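Local coordinates for protein luciferase-like monooxygenase (Streptomyces bottropensis, PDB 7BIP) that probably acts as a luciferase-like monooxygenase that oxygenates an aromatic polyketide intermediate during rishirilide biosynthesis, at residues 96-107 and 162-173. Sequence-based numbering, arbitrary orientation.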
loop_
_atom_site.group_PDB
_atom_site.type_symbol
_atom_site.label_atom_id
_atom_site.label_comp_id
_atom_site.label_asym_id
_atom_site.label_seq_id
_atom_site.Cartn_x
_atom_site.Cartn_y
_atom_site.Cartn_z
ATOM N N ASP A 96 3.121 3.012 9.374
ATOM C CA ASP A 96 3.255 3.444 10.760
ATOM C C ASP A 96 3.261 4.969 10.847
ATOM O O ASP A 96 2.540 5.566 11.657
ATOM C CB ASP A 96 4.537 2.857 11.365
ATOM C CG ASP A 96 4.562 2.928 12.883
ATOM O OD1 ASP A 96 3.485 2.941 13.514
ATOM O OD2 ASP A 96 5.673 2.962 13.450
ATOM N N ASN A 97 4.041 5.618 9.981
ATOM C CA ASN A 97 4.116 7.077 10.006
ATOM C C ASN A 97 2.825 7.733 9.520
ATOM O O ASN A 97 2.366 8.713 10.117
ATOM C CB ASN A 97 5.314 7.538 9.182
ATOM C CG ASN A 97 6.608 7.403 9.953
ATOM O OD1 ASN A 97 6.857 8.154 10.888
ATOM N ND2 ASN A 97 7.425 6.418 9.581
ATOM N N ILE A 98 2.228 7.212 8.446
ATOM C CA ILE A 98 0.967 7.760 7.947
ATOM C C ILE A 98 -0.108 7.696 9.023
ATOM O O ILE A 98 -0.889 8.644 9.211
ATOM C CB ILE A 98 0.549 7.004 6.671
ATOM C CG1 ILE A 98 1.414 7.466 5.497
ATOM C CG2 ILE A 98 -0.945 7.214 6.354
ATOM C CD1 ILE A 98 1.383 6.493 4.326
ATOM N N SER A 99 -0.154 6.586 9.761
ATOM C CA SER A 99 -1.152 6.377 10.803
ATOM C C SER A 99 -0.776 7.018 12.134
ATOM O O SER A 99 -1.549 6.904 13.088
ATOM C CB SER A 99 -1.372 4.870 11.007
ATOM O OG SER A 99 -0.294 4.313 11.762
ATOM N N GLN A 100 0.381 7.677 12.217
ATOM C CA GLN A 100 0.860 8.324 13.450
ATOM C C GLN A 100 0.901 7.331 14.620
ATOM O O GLN A 100 0.421 7.591 15.733
ATOM C CB GLN A 100 0.031 9.580 13.770
ATOM C CG GLN A 100 0.035 10.563 12.583
ATOM C CD GLN A 100 -0.128 12.015 12.984
ATOM O OE1 GLN A 100 -0.728 12.329 14.013
ATOM N NE2 GLN A 100 0.415 12.914 12.166
ATOM N N GLY A 101 1.507 6.171 14.354
ATOM C CA GLY A 101 1.829 5.223 15.404
ATOM C C GLY A 101 0.729 4.268 15.807
ATOM O O GLY A 101 0.780 3.731 16.919
ATOM N N ARG A 102 -0.252 4.012 14.933
ATOM C CA ARG A 102 -1.406 3.184 15.280
ATOM C C ARG A 102 -1.315 1.767 14.722
ATOM O O ARG A 102 -2.282 1.007 14.838
ATOM C CB ARG A 102 -2.703 3.844 14.792
ATOM C CG ARG A 102 -3.082 5.125 15.544
ATOM C CD ARG A 102 -4.403 5.698 15.036
ATOM N NE ARG A 102 -4.279 6.331 13.717
ATOM C CZ ARG A 102 -5.220 6.285 12.774
ATOM N NH1 ARG A 102 -6.346 5.613 12.984
ATOM N NH2 ARG A 102 -5.031 6.908 11.615
ATOM N N LEU A 103 -0.170 1.380 14.157
ATOM C CA LEU A 103 -0.034 0.104 13.463
ATOM C C LEU A 103 0.451 -1.003 14.399
ATOM O O LEU A 103 1.393 -0.812 15.174
ATOM C CB LEU A 103 0.954 0.253 12.296
ATOM C CG LEU A 103 1.322 -0.995 11.491
ATOM C CD1 LEU A 103 0.106 -1.520 10.738
ATOM C CD2 LEU A 103 2.426 -0.659 10.507
ATOM N N ASP A 104 -0.188 -2.174 14.303
ATOM C CA ASP A 104 0.308 -3.421 14.871
ATOM C C ASP A 104 0.435 -4.424 13.735
ATOM O O ASP A 104 -0.460 -4.510 12.886
ATOM C CB ASP A 104 -0.647 -3.981 15.947
ATOM C CG ASP A 104 -1.017 -2.945 16.997
ATOM O OD1 ASP A 104 -0.105 -2.319 17.561
ATOM O OD2 ASP A 104 -2.223 -2.749 17.248
ATOM N N VAL A 105 1.533 -5.186 13.703
ATOM C CA VAL A 105 1.847 -6.002 12.528
ATOM C C VAL A 105 1.786 -7.479 12.907
ATOM O O VAL A 105 2.702 -8.019 13.540
ATOM C CB VAL A 105 3.205 -5.654 11.923
ATOM C CG1 VAL A 105 3.408 -6.488 10.654
ATOM C CG2 VAL A 105 3.264 -4.166 11.594
ATOM N N GLY A 106 0.721 -8.150 12.483
ATOM C CA GLY A 106 0.687 -9.602 12.508
ATOM C C GLY A 106 1.308 -10.185 11.248
ATOM O O GLY A 106 1.054 -9.718 10.137
ATOM N N PHE A 107 2.144 -11.206 11.450
ATOM C CA PHE A 107 2.784 -11.982 10.393
ATOM C C PHE A 107 2.244 -13.406 10.461
ATOM O O PHE A 107 2.150 -13.979 11.547
ATOM C CB PHE A 107 4.317 -12.052 10.564
ATOM C CG PHE A 107 5.042 -10.714 10.557
ATOM C CD1 PHE A 107 5.817 -10.339 9.454
ATOM C CD2 PHE A 107 5.032 -9.885 11.669
ATOM C CE1 PHE A 107 6.521 -9.129 9.442
ATOM C CE2 PHE A 107 5.742 -8.677 11.676
ATOM C CZ PHE A 107 6.488 -8.297 10.551
ATOM N N PRO A 162 11.431 4.867 5.436
ATOM C CA PRO A 162 11.531 5.756 6.593
ATOM C C PRO A 162 11.734 4.935 7.861
ATOM O O PRO A 162 11.383 3.749 7.905
ATOM C CB PRO A 162 10.178 6.463 6.605
ATOM C CG PRO A 162 9.214 5.409 6.019
ATOM C CD PRO A 162 10.036 4.676 4.984
ATOM N N ARG A 163 12.339 5.530 8.878
ATOM C CA ARG A 163 12.322 4.870 10.170
ATOM C C ARG A 163 10.891 4.823 10.685
ATOM O O ARG A 163 10.056 5.645 10.313
ATOM C CB ARG A 163 13.234 5.594 11.152
ATOM C CG ARG A 163 14.624 5.908 10.571
ATOM C CD ARG A 163 15.365 4.660 10.093
ATOM N NE ARG A 163 15.871 3.856 11.203
ATOM C CZ ARG A 163 16.067 2.542 11.142
ATOM N NH1 ARG A 163 16.538 1.877 12.193
ATOM N NH2 ARG A 163 15.776 1.888 10.029
ATOM N N THR A 164 10.600 3.839 11.532
ATOM C CA THR A 164 9.233 3.741 12.030
ATOM C C THR A 164 8.905 4.892 12.988
ATOM O O THR A 164 9.781 5.582 13.527
ATOM C CB THR A 164 9.000 2.395 12.726
ATOM O OG1 THR A 164 9.908 2.258 13.824
ATOM C CG2 THR A 164 9.226 1.242 11.745
ATOM N N TRP A 165 7.604 5.114 13.165
ATOM C CA TRP A 165 7.119 6.073 14.146
ATOM C C TRP A 165 7.251 5.504 15.551
ATOM O O TRP A 165 7.807 6.150 16.452
ATOM C CB TRP A 165 5.662 6.403 13.821
ATOM C CG TRP A 165 4.939 7.297 14.793
ATOM C CD1 TRP A 165 4.607 7.013 16.097
ATOM C CD2 TRP A 165 4.407 8.597 14.522
ATOM N NE1 TRP A 165 3.918 8.064 16.643
ATOM C CE2 TRP A 165 3.780 9.047 15.695
ATOM C CE3 TRP A 165 4.404 9.423 13.394
ATOM C CZ2 TRP A 165 3.161 10.301 15.782
ATOM C CZ3 TRP A 165 3.795 10.661 13.474
ATOM C CH2 TRP A 165 3.174 11.088 14.659
ATOM N N GLN A 166 6.766 4.285 15.747
ATOM C CA GLN A 166 6.799 3.660 17.062
ATOM C C GLN A 166 8.205 3.180 17.409
ATOM O O GLN A 166 9.016 2.880 16.536
ATOM C CB GLN A 166 5.821 2.485 17.111
ATOM C CG GLN A 166 4.375 2.918 16.932
ATOM C CD GLN A 166 3.431 1.742 16.915
ATOM O OE1 GLN A 166 3.106 1.184 17.965
ATOM N NE2 GLN A 166 2.990 1.350 15.726
ATOM N N ARG A 167 8.474 3.080 18.707
ATOM C CA ARG A 167 9.795 2.709 19.186
ATOM C C ARG A 167 9.707 1.472 20.070
ATOM O O ARG A 167 8.939 1.467 21.040
ATOM C CB ARG A 167 10.416 3.864 19.967
ATOM C CG ARG A 167 10.619 5.099 19.112
ATOM C CD ARG A 167 11.104 6.253 19.963
ATOM N NE ARG A 167 10.962 7.541 19.295
ATOM C CZ ARG A 167 10.978 8.699 19.950
ATOM N NH1 ARG A 167 11.130 8.707 21.270
ATOM N NH2 ARG A 167 10.847 9.839 19.288
ATOM N N PRO A 168 10.464 0.408 19.772
ATOM C CA PRO A 168 11.456 0.359 18.691
ATOM C C PRO A 168 10.862 0.212 17.293
ATOM O O PRO A 168 11.545 0.465 16.309
ATOM C CB PRO A 168 12.294 -0.879 19.044
ATOM C CG PRO A 168 11.354 -1.757 19.815
ATOM C CD PRO A 168 10.457 -0.825 20.585
ATOM N N HIS A 169 9.590 -0.174 17.230
ATOM C CA HIS A 169 8.887 -0.482 15.992
ATOM C C HIS A 169 7.470 -0.900 16.363
ATOM O O HIS A 169 7.172 -1.059 17.555
ATOM C CB HIS A 169 9.622 -1.578 15.201
ATOM C CG HIS A 169 9.960 -2.797 16.002
ATOM N ND1 HIS A 169 9.007 -3.697 16.423
ATOM C CD2 HIS A 169 11.150 -3.278 16.436
ATOM C CE1 HIS A 169 9.591 -4.669 17.104
ATOM N NE2 HIS A 169 10.893 -4.442 17.118
ATOM N N PRO A 170 6.560 -1.041 15.399
ATOM C CA PRO A 170 5.231 -1.566 15.724
ATOM C C PRO A 170 5.312 -2.921 16.414
ATOM O O PRO A 170 6.246 -3.702 16.201
ATOM C CB PRO A 170 4.558 -1.679 14.356
ATOM C CG PRO A 170 5.231 -0.653 13.530
ATOM C CD PRO A 170 6.668 -0.696 13.968
ATOM N N ARG A 171 4.319 -3.187 17.263
ATOM C CA ARG A 171 4.174 -4.502 17.877
ATOM C C ARG A 171 4.207 -5.580 16.803
ATOM O O ARG A 171 3.598 -5.432 15.744
ATOM C CB ARG A 171 2.853 -4.579 18.647
ATOM C CG ARG A 171 2.728 -5.810 19.556
ATOM C CD ARG A 171 1.327 -5.913 20.160
ATOM N NE ARG A 171 0.965 -4.718 20.913
ATOM C CZ ARG A 171 1.256 -4.525 22.194
ATOM N NH1 ARG A 171 1.922 -5.456 22.867
ATOM N NH2 ARG A 171 0.883 -3.403 22.800
ATOM N N ILE A 172 4.925 -6.669 17.079
ATOM C CA ILE A 172 4.999 -7.814 16.176
ATOM C C ILE A 172 4.190 -8.952 16.787
ATOM O O ILE A 172 4.418 -9.331 17.940
ATOM C CB ILE A 172 6.457 -8.251 15.933
ATOM C CG1 ILE A 172 7.230 -7.186 15.147
ATOM C CG2 ILE A 172 6.514 -9.587 15.170
ATOM C CD1 ILE A 172 8.731 -7.508 15.024
ATOM N N LEU A 173 3.243 -9.491 16.021
ATOM C CA LEU A 173 2.498 -10.673 16.434
ATOM C C LEU A 173 2.697 -11.775 15.406
ATOM O O LEU A 173 2.764 -11.506 14.204
ATOM C CB LEU A 173 1.002 -10.370 16.595
ATOM C CG LEU A 173 0.735 -9.200 17.537
ATOM C CD1 LEU A 173 0.460 -7.956 16.710
ATOM C CD2 LEU A 173 -0.424 -9.517 18.475
HETATM O O HOH W 1 2.352 -1.387 18.177
HETATM O O HOH W 2 -0.645 -2.588 20.289
#
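Asp-96, in the last turn of helix 85-98, grips the loop that leads into the neighbouring strand of this TIM-barrel protein, a worked example of how an alpha-beta turn and the next parallel strand are tied together. With CG anti to the backbone N (chi1 -164°), its carboxylate reaches out to Gln-166: OD2 takes the backbone N of Gln-166 on its syn side, and OD1 takes NE2 at 2.8 Å from above the carboxylate plane. The ND2 of Asn-97 donates to the carbonyl O of Arg-163 (2.8 Å). At Gln-100 the helix ends in a Schellman motif, and the turn lies over one face of the Trp-165 ring: Gln-100 CA sits 3.5 Å from the centroid of the six-membered ring, 3° off its normal, while Gly-101 CA covers the five-membered ring. A CB on Gly-101 would run into CD1 of Trp-165. Leu-103 O receives the second N-H of Gln-166 NE2 in the carbonyl plane, on a lone pair (2.7 Å). An alanine at Gln-166 would lose the amide whose NE2 serves both acceptors, and is likely to leave Leu-103 O and Asp-96 OD1 each without that donor. Asp-104 is salt-bridged to Arg-72 through OD2; water 2 donates to its OD1 and accepts from NE of Arg-171, whose NH1 forms a salt bridge with Asp-227. From Val-105 the strands pair in parallel, and beyond Gly-106 the N of Phe-107 donates to Leu-173 O at 2.8 Å, while CE2 of its ring touches Ile-172 CG2 at 3.7 Å.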